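PDB 5B68: 4-alpha-glucanotransferase, which is an amylomaltase, or disproportionating enzyme, that joins an N-terminal beta-sandwich domain to a larger domain of the TIM-barrel clan. Local coordinates for residues A[326-331]-A[355-360]; A[561-566]-A[657-662]. One frame throughout, in Å; residues are numbered along the deposited sequence.

Contact 1 joins two successive helices of the helical region between barrel strands 215-218 and 382-387. Its touching residues are all buried, and what meets is mostly carbon, sulfur and aromatic ring. Contact 2 joins two segments, mostly loop, that follow the neighbouring barrel strands 553-556 and 645-649. It is only partly buried, and it is more polar: one side-chain hydrogen bond and two bridging waters join its segments, and a sulfate ion sits at one end. The two contacts share no helix or strand. Their centres lie about 35 Å apart, and their nearest atoms are about 22 Å apart, so they do not touch.

Contact 1: A[326-331]-A[355-360]; sequences DFATWC and FYMWLQ
C331 places its CB over the centre of one face of the Y356 ring. The CB lies 3.5 Å from the centroid of that ring, 13° off the normal, which makes a CH-pi contact. The opposite face is covered by F355 CD2, so the Y356 ring is held between two groups. C331 SG lies further out, 4.6 Å from the Y356 ring centroid, in an oblique sulfur-aromatic contact. The same sulfur also covers one face of the F327 ring, offset toward its rim. Y356 CG is anti to the carbonyl carbon (chi1 -68°), which starts the ring toward C331. Its hydroxyl extends beyond the contact and hydrogen-bonds E335.

Packing is also tight at A328. Its CB is 3.5 Å from M357 CG, less than usual for two carbons, and 3.8 Å from Y356 CB. Here the backbones come nearest, A328 CA 4.9 Å from Y356 CA. The short helix segments are 8.5 Å apart at their axes, with 124° between their directions. Both helices, 307-338 and 349-376, belong to the helical insertion between the second and third strands of the barrel.

The F327 end is looser. F327 CE2 comes no nearer than 3.8 Å to Q360 NE2, with the two side chains crossing at about a right angle. The Q360 amide is engaged elsewhere, its NE2 bonded to I243 O, while the F327 ring stacks on F242.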
ATOM      1  N   ASP A 326     -20.804  -1.370  -5.784  1.00 20.98           N
ATOM      2  CA  ASP A 326     -20.843  -0.721  -4.486  1.00 21.43           C
ATOM      3  C   ASP A 326     -20.030   0.582  -4.414  1.00 21.20           C
ATOM      4  O   ASP A 326     -20.479   1.608  -3.878  1.00 21.83           O
ATOM      5  CB  ASP A 326     -20.368  -1.645  -3.344  1.00 24.53           C
ATOM      6  CG  ASP A 326     -21.276  -2.883  -3.128  1.00 30.32           C
ATOM      7  OD1 ASP A 326     -22.422  -2.903  -3.597  1.00 26.68           O
ATOM      8  OD2 ASP A 326     -20.766  -3.831  -2.501  1.00 30.39           O
ATOM      9  N   PHE A 327     -18.793   0.521  -4.934  1.00 20.91           N
ATOM     10  CA  PHE A 327     -17.930   1.689  -4.960  1.00 21.26           C
ATOM     11  C   PHE A 327     -18.632   2.837  -5.798  1.00 21.79           C
ATOM     12  O   PHE A 327     -18.690   3.979  -5.377  1.00 24.47           O
ATOM     13  CB  PHE A 327     -16.607   1.347  -5.639  1.00 21.63           C
ATOM     14  CG  PHE A 327     -15.766   2.570  -5.923  1.00 21.10           C
ATOM     15  CD1 PHE A 327     -15.193   3.222  -4.891  1.00 21.78           C
ATOM     16  CD2 PHE A 327     -15.571   3.021  -7.221  1.00 22.88           C
ATOM     17  CE1 PHE A 327     -14.409   4.340  -5.120  1.00 22.06           C
ATOM     18  CE2 PHE A 327     -14.798   4.129  -7.448  1.00 22.43           C
ATOM     19  CZ  PHE A 327     -14.248   4.791  -6.402  1.00 21.57           C
ATOM     20  N   ALA A 328     -19.086   2.472  -6.963  1.00 20.77           N
ATOM     21  CA  ALA A 328     -19.667   3.415  -7.935  1.00 21.82           C
ATOM     22  C   ALA A 328     -20.982   4.013  -7.377  1.00 25.24           C
ATOM     23  O   ALA A 328     -21.259   5.173  -7.578  1.00 25.10           O
ATOM     24  CB  ALA A 328     -19.921   2.731  -9.237  1.00 19.24           C
ATOM     25  N   THR A 329     -21.737   3.204  -6.652  1.00 22.22           N
ATOM     26  CA  THR A 329     -22.989   3.678  -6.042  1.00 22.34           C
ATOM     27  C   THR A 329     -22.676   4.669  -4.933  1.00 22.95           C
ATOM     28  O   THR A 329     -23.326   5.690  -4.812  1.00 23.85           O
ATOM     29  CB  THR A 329     -23.822   2.513  -5.496  1.00 23.88           C
ATOM     30  OG1 THR A 329     -24.113   1.597  -6.558  1.00 23.79           O
ATOM     31  CG2 THR A 329     -25.084   3.033  -4.816  1.00 26.53           C
ATOM     32  N   TRP A 330     -21.662   4.388  -4.117  1.00 24.10           N
ATOM     33  CA  TRP A 330     -21.177   5.292  -3.118  1.00 21.82           C
ATOM     34  C   TRP A 330     -20.759   6.620  -3.780  1.00 23.30           C
ATOM     35  O   TRP A 330     -21.093   7.689  -3.245  1.00 26.06           O
ATOM     36  CB  TRP A 330     -20.007   4.696  -2.291  1.00 21.57           C
ATOM     37  CG  TRP A 330     -19.421   5.619  -1.287  1.00 24.98           C
ATOM     38  CD1 TRP A 330     -19.748   5.730   0.013  1.00 28.71           C
ATOM     39  CD2 TRP A 330     -18.367   6.579  -1.521  1.00 26.26           C
ATOM     40  NE1 TRP A 330     -18.996   6.736   0.609  1.00 31.57           N
ATOM     41  CE2 TRP A 330     -18.151   7.260  -0.323  1.00 27.05           C
ATOM     42  CE3 TRP A 330     -17.597   6.909  -2.640  1.00 30.74           C
ATOM     43  CZ2 TRP A 330     -17.193   8.284  -0.199  1.00 30.10           C
ATOM     44  CZ3 TRP A 330     -16.623   7.953  -2.511  1.00 32.85           C
ATOM     45  CH2 TRP A 330     -16.451   8.601  -1.316  1.00 30.01           C
ATOM     46  N   CYS A 331     -20.035   6.558  -4.896  1.00 22.04           N
ATOM     47  CA  CYS A 331     -19.669   7.809  -5.607  1.00 23.48           C
ATOM     48  C   CYS A 331     -20.914   8.611  -6.052  1.00 23.44           C
ATOM     49  O   CYS A 331     -20.959   9.790  -5.875  1.00 22.50           O
ATOM     50  CB  CYS A 331     -18.871   7.554  -6.839  1.00 23.13           C
ATOM     51  SG  CYS A 331     -17.212   6.831  -6.393  1.00 24.87           S
ATOM     52  N   PHE A 355     -21.770   5.712 -14.711  1.00 23.97           N
ATOM     53  CA  PHE A 355     -20.684   6.663 -15.018  1.00 22.78           C
ATOM     54  C   PHE A 355     -19.462   6.364 -14.153  1.00 23.08           C
ATOM     55  O   PHE A 355     -18.342   6.329 -14.695  1.00 21.84           O
ATOM     56  CB  PHE A 355     -21.138   8.068 -14.746  1.00 24.73           C
ATOM     57  CG  PHE A 355     -20.023   9.095 -14.835  1.00 22.44           C
ATOM     58  CD1 PHE A 355     -19.544   9.499 -16.081  1.00 25.47           C
ATOM     59  CD2 PHE A 355     -19.537   9.671 -13.676  1.00 22.57           C
ATOM     60  CE1 PHE A 355     -18.532  10.462 -16.154  1.00 23.59           C
ATOM     61  CE2 PHE A 355     -18.558  10.636 -13.756  1.00 23.96           C
ATOM     62  CZ  PHE A 355     -18.071  11.013 -15.014  1.00 19.21           C
ATOM     63  N   TYR A 356     -19.660   6.108 -12.864  1.00 20.98           N
ATOM     64  CA  TYR A 356     -18.476   5.818 -12.007  1.00 22.57           C
ATOM     65  C   TYR A 356     -17.889   4.461 -12.295  1.00 22.20           C
ATOM     66  O   TYR A 356     -16.642   4.259 -12.199  1.00 21.29           O
ATOM     67  CB  TYR A 356     -18.776   6.086 -10.544  1.00 22.22           C
ATOM     68  CG  TYR A 356     -18.981   7.532 -10.253  1.00 23.20           C
ATOM     69  CD1 TYR A 356     -17.893   8.398 -10.237  1.00 25.89           C
ATOM     70  CD2 TYR A 356     -20.285   8.081 -10.028  1.00 21.76           C
ATOM     71  CE1 TYR A 356     -18.040   9.745  -9.995  1.00 25.29           C
ATOM     72  CE2 TYR A 356     -20.441   9.430  -9.765  1.00 23.83           C
ATOM     73  CZ  TYR A 356     -19.299  10.269  -9.749  1.00 29.20           C
ATOM     74  OH  TYR A 356     -19.389  11.620  -9.466  1.00 26.50           O
ATOM     75  N   MET A 357     -18.707   3.519 -12.734  1.00 21.39           N
ATOM     76  CA  MET A 357     -18.194   2.218 -13.215  1.00 20.87           C
ATOM     77  C   MET A 357     -17.331   2.394 -14.445  1.00 22.90           C
ATOM     78  O   MET A 357     -16.190   1.832 -14.589  1.00 22.20           O
ATOM     79  CB  MET A 357     -19.339   1.230 -13.450  1.00 22.28           C
ATOM     80  CG  MET A 357     -20.076   0.891 -12.156  1.00 24.34           C
ATOM     81  SD  MET A 357     -21.608  -0.075 -12.521  1.00 32.31           S
ATOM     82  CE  MET A 357     -20.853  -1.618 -12.892  1.00 31.17           C
ATOM     83  N   TRP A 358     -17.807   3.256 -15.339  1.00 19.06           N
ATOM     84  CA  TRP A 358     -17.150   3.480 -16.592  1.00 19.76           C
ATOM     85  C   TRP A 358     -15.801   4.149 -16.363  1.00 18.01           C
ATOM     86  O   TRP A 358     -14.830   3.770 -17.038  1.00 19.83           O
ATOM     87  CB  TRP A 358     -18.093   4.318 -17.480  1.00 20.53           C
ATOM     88  CG  TRP A 358     -17.572   4.792 -18.784  1.00 21.43           C
ATOM     89  CD1 TRP A 358     -17.432   4.085 -19.877  1.00 21.23           C
ATOM     90  CD2 TRP A 358     -17.181   6.130 -19.088  1.00 21.65           C
ATOM     91  NE1 TRP A 358     -16.976   4.892 -20.917  1.00 23.65           N
ATOM     92  CE2 TRP A 358     -16.820   6.162 -20.424  1.00 23.49           C
ATOM     93  CE3 TRP A 358     -17.134   7.312 -18.346  1.00 22.20           C
ATOM     94  CZ2 TRP A 358     -16.359   7.330 -21.067  1.00 23.02           C
ATOM     95  CZ3 TRP A 358     -16.704   8.505 -19.000  1.00 24.00           C
ATOM     96  CH2 TRP A 358     -16.309   8.474 -20.349  1.00 21.81           C
ATOM     97  N   LEU A 359     -15.734   5.121 -15.438  1.00 20.16           N
ATOM     98  CA  LEU A 359     -14.410   5.714 -15.072  1.00 18.90           C
ATOM     99  C   LEU A 359     -13.385   4.658 -14.638  1.00 19.09           C
ATOM    100  O   LEU A 359     -12.238   4.741 -15.022  1.00 19.51           O
ATOM    101  CB  LEU A 359     -14.525   6.693 -13.929  1.00 22.01           C
ATOM    102  CG  LEU A 359     -15.320   7.962 -14.264  1.00 24.08           C
ATOM    103  CD1 LEU A 359     -15.316   8.958 -13.117  1.00 24.50           C
ATOM    104  CD2 LEU A 359     -14.818   8.601 -15.545  1.00 25.07           C
ATOM    105  N   GLN A 360     -13.815   3.653 -13.850  1.00 19.83           N
ATOM    106  CA  GLN A 360     -12.901   2.552 -13.512  1.00 19.81           C
ATOM    107  C   GLN A 360     -12.453   1.766 -14.701  1.00 22.50           C
ATOM    108  O   GLN A 360     -11.298   1.335 -14.736  1.00 20.62           O
ATOM    109  CB  GLN A 360     -13.517   1.676 -12.405  1.00 19.27           C
ATOM    110  CG  GLN A 360     -13.705   2.414 -11.117  1.00 18.06           C
ATOM    111  CD  GLN A 360     -12.397   2.920 -10.609  1.00 20.14           C
ATOM    112  OE1 GLN A 360     -11.433   2.142 -10.454  1.00 17.84           O
ATOM    113  NE2 GLN A 360     -12.333   4.199 -10.313  1.00 21.41           N
TER

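Contact 2: A[561-566]-A[657-662]; sequences DLPPTA and KRAQNQ. With SO4 (sulfate ion), chain E.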
ATOM      1  N   ASP A 561       9.652  10.452   1.287  1.00 26.13           N
ATOM      2  CA  ASP A 561       9.515  11.131   2.579  1.00 28.74           C
ATOM      3  C   ASP A 561      10.789  11.916   3.005  1.00 35.52           C
ATOM      4  O   ASP A 561      10.827  12.428   4.120  1.00 36.06           O
ATOM      5  CB  ASP A 561       9.158  10.123   3.686  1.00 31.41           C
ATOM      6  CG  ASP A 561       7.706   9.599   3.584  1.00 28.83           C
ATOM      7  OD1 ASP A 561       6.847  10.366   3.179  1.00 27.63           O
ATOM      8  OD2 ASP A 561       7.455   8.446   3.948  1.00 30.54           O
ATOM      9  N   LEU A 562      11.829  11.966   2.168  1.00 34.02           N
ATOM     10  CA  LEU A 562      13.057  12.711   2.481  1.00 34.64           C
ATOM     11  C   LEU A 562      13.269  13.794   1.455  1.00 33.94           C
ATOM     12  O   LEU A 562      12.742  13.750   0.315  1.00 35.46           O
ATOM     13  CB  LEU A 562      14.270  11.784   2.456  1.00 37.65           C
ATOM     14  CG  LEU A 562      14.379  10.924   3.676  1.00 41.83           C
ATOM     15  CD1 LEU A 562      15.340   9.770   3.434  1.00 44.21           C
ATOM     16  CD2 LEU A 562      14.826  11.775   4.855  1.00 41.81           C
ATOM     17  N   PRO A 563      14.054  14.798   1.811  1.00 37.56           N
ATOM     18  CA  PRO A 563      14.442  15.719   0.726  1.00 36.05           C
ATOM     19  C   PRO A 563      15.290  14.951  -0.321  1.00 28.35           C
ATOM     20  O   PRO A 563      16.014  14.048   0.046  1.00 31.81           O
ATOM     21  CB  PRO A 563      15.280  16.773   1.467  1.00 39.06           C
ATOM     22  CG  PRO A 563      14.762  16.727   2.866  1.00 41.35           C
ATOM     23  CD  PRO A 563      14.596  15.241   3.113  1.00 40.41           C
ATOM     24  N   PRO A 564      15.100  15.236  -1.592  1.00 29.47           N
ATOM     25  CA  PRO A 564      15.972  14.658  -2.616  1.00 26.14           C
ATOM     26  C   PRO A 564      17.443  14.922  -2.335  1.00 29.80           C
ATOM     27  O   PRO A 564      17.776  15.827  -1.578  1.00 29.49           O
ATOM     28  CB  PRO A 564      15.555  15.350  -3.848  1.00 27.29           C
ATOM     29  CG  PRO A 564      14.091  15.628  -3.625  1.00 33.47           C
ATOM     30  CD  PRO A 564      14.068  16.091  -2.203  1.00 31.63           C
ATOM     31  N   THR A 565      18.286  14.080  -2.878  1.00 26.22           N
ATOM     32  CA  THR A 565      19.704  14.058  -2.467  1.00 26.96           C
ATOM     33  C   THR A 565      20.405  15.396  -2.695  1.00 25.48           C
ATOM     34  O   THR A 565      21.259  15.753  -1.875  1.00 29.63           O
ATOM     35  CB  THR A 565      20.401  12.942  -3.157  1.00 25.95           C
ATOM     36  OG1 THR A 565      19.684  11.741  -2.907  1.00 29.07           O
ATOM     37  CG2 THR A 565      21.839  12.748  -2.652  1.00 26.50           C
ATOM     38  N   ALA A 566      20.039  16.159  -3.719  1.00 25.59           N
ATOM     39  CA  ALA A 566      20.693  17.465  -3.910  1.00 30.32           C
ATOM     40  C   ALA A 566      20.386  18.387  -2.728  1.00 37.15           C
ATOM     41  O   ALA A 566      21.238  19.180  -2.304  1.00 35.27           O
ATOM     42  CB  ALA A 566      20.287  18.135  -5.195  1.00 29.79           C
ATOM     43  N   LYS A 657      15.733  19.923  -5.502  1.00 28.02           N
ATOM     44  CA  LYS A 657      16.050  20.178  -4.082  1.00 35.18           C
ATOM     45  C   LYS A 657      14.837  20.137  -3.125  1.00 33.64           C
ATOM     46  O   LYS A 657      15.050  20.032  -1.912  1.00 33.60           O
ATOM     47  CB  LYS A 657      16.801  21.503  -3.918  1.00 39.79           C
ATOM     48  CG  LYS A 657      18.242  21.383  -4.406  1.00 47.13           C
ATOM     49  CD  LYS A 657      18.991  22.701  -4.480  1.00 54.43           C
ATOM     50  CE  LYS A 657      20.380  22.432  -5.056  1.00 64.26           C
ATOM     51  NZ  LYS A 657      21.102  23.675  -5.440  1.00 72.23           N
ATOM     52  N   ARG A 658      13.612  20.295  -3.657  1.00 36.56           N
ATOM     53  CA  ARG A 658      12.373  20.324  -2.825  1.00 34.32           C
ATOM     54  C   ARG A 658      11.799  18.925  -2.417  1.00 33.98           C
ATOM     55  O   ARG A 658      11.534  18.080  -3.289  1.00 28.87           O
ATOM     56  CB  ARG A 658      11.321  21.129  -3.542  1.00 36.52           C
ATOM     57  CG  ARG A 658      11.775  22.526  -3.896  1.00 36.28           C
ATOM     58  CD  ARG A 658      10.613  23.444  -4.139  1.00 41.53           C
ATOM     59  NE  ARG A 658      10.032  23.331  -5.478  1.00 42.91           N
ATOM     60  CZ  ARG A 658       8.952  24.017  -5.875  1.00 43.12           C
ATOM     61  NH1 ARG A 658       8.476  23.891  -7.099  1.00 39.55           N
ATOM     62  NH2 ARG A 658       8.333  24.864  -5.038  1.00 48.07           N
ATOM     63  N   ALA A 659      11.620  18.714  -1.089  1.00 31.33           N
ATOM     64  CA  ALA A 659      10.909  17.555  -0.519  1.00 29.11           C
ATOM     65  C   ALA A 659       9.489  17.503  -1.019  1.00 26.72           C
ATOM     66  O   ALA A 659       8.842  18.548  -1.254  1.00 30.80           O
ATOM     67  CB  ALA A 659      10.934  17.541   0.997  1.00 31.03           C
ATOM     68  N   GLN A 660       9.040  16.280  -1.311  1.00 26.26           N
ATOM     69  CA  GLN A 660       7.662  16.089  -1.754  1.00 27.29           C
ATOM     70  C   GLN A 660       6.732  16.070  -0.522  1.00 25.60           C
ATOM     71  O   GLN A 660       5.586  16.554  -0.603  1.00 26.48           O
ATOM     72  CB  GLN A 660       7.521  14.745  -2.480  1.00 24.03           C
ATOM     73  CG  GLN A 660       6.153  14.534  -3.168  1.00 23.51           C
ATOM     74  CD  GLN A 660       5.774  15.577  -4.178  1.00 22.37           C
ATOM     75  OE1 GLN A 660       4.914  16.426  -3.918  1.00 23.34           O
ATOM     76  NE2 GLN A 660       6.389  15.527  -5.395  1.00 22.48           N
ATOM     77  N   ASN A 661       7.209  15.428   0.522  1.00 26.37           N
ATOM     78  CA  ASN A 661       6.467  15.297   1.789  1.00 31.90           C
ATOM     79  C   ASN A 661       7.415  15.556   2.942  1.00 33.66           C
ATOM     80  O   ASN A 661       8.550  15.029   2.935  1.00 32.08           O
ATOM     81  CB  ASN A 661       5.927  13.864   1.918  1.00 30.10           C
ATOM     82  CG  ASN A 661       5.054  13.650   3.192  1.00 29.14           C
ATOM     83  OD1 ASN A 661       4.210  14.472   3.511  1.00 28.36           O
ATOM     84  ND2 ASN A 661       5.257  12.539   3.877  1.00 29.99           N
ATOM     85  N   GLN A 662       6.969  16.336   3.939  1.00 32.69           N
ATOM     86  CA  GLN A 662       7.704  16.440   5.221  1.00 38.12           C
ATOM     87  C   GLN A 662       6.849  15.696   6.254  1.00 38.11           C
ATOM     88  O   GLN A 662       5.788  16.213   6.608  1.00 40.55           O
ATOM     89  CB  GLN A 662       7.934  17.911   5.623  1.00 37.21           C
ATOM     90  CG  GLN A 662       8.606  18.045   6.971  1.00 42.09           C
ATOM     91  CD  GLN A 662       9.932  17.315   7.013  1.00 44.30           C
ATOM     92  OE1 GLN A 662      10.112  16.337   7.745  1.00 47.20           O
ATOM     93  NE2 GLN A 662      10.853  17.752   6.167  1.00 49.25           N
TER
HETATM   94  S   SO4 E 804       2.842  11.871   7.124  1.00 56.25           S
HETATM   95  O1  SO4 E 804       2.906  11.864   5.636  1.00 56.66           O
HETATM   96  O2  SO4 E 804       1.752  10.945   7.483  1.00 55.80           O
HETATM   97  O3  SO4 E 804       4.126  11.373   7.670  1.00 62.54           O
HETATM   98  O4  SO4 E 804       2.667  13.228   7.654  1.00 42.53           O
HETATM   99  O   HOH W   1      11.255  15.261   3.879  1.00 38.22           O
HETATM  100  O   HOH W   2      10.503  14.007  -1.168  1.00 27.37           O
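D561 and N661 lie side by side, pointing the same way, at one end of this contact. K657 packs against A566 at the other. The segments follow neighbouring strands of the TIM barrel, 553-556 and 645-649, and run antiparallel to each other.

N661 ND2 donates to D561 OD1 at 2.8 Å, nearly straight at 163°. The oxygen lies close to the amide plane of N661. The donor, however, comes from above the carboxylate plane, 35° out of it. N661 CG is anti to the backbone N (chi1 -177°), which starts its side chain on the path alongside D561. ND2 also donates to O1 of the sulfate ion at 3.0 Å, so the amide nitrogen has two acceptors. The sulfate, probably from the crystallisation liquor, is bonded to G664 N as well. The other carboxylate oxygen of D561, OD2, is hydrogen-bonded to a bound BTB molecule, probably also from the crystallisation liquor.

Two waters join the backbones. One donates to both D561 O and N661 O. The other donates to L562 O and accepts from Q660 N, at 2.7 Å from each. Between the two ends, A659 CB rests 4.0 Å from P563 CA.

K657 buries the most surface. Its CB points away from the other segment, yet its CG lies 3.9 Å from A566 CB. Beyond CG the chain is extended, and NZ makes a long, weak ion pair with E570. P564, at the N-cap position of helix 565-569, also packs here. Its ring sits on the backbone of the facing loop, with CD 3.4 Å from R658 O.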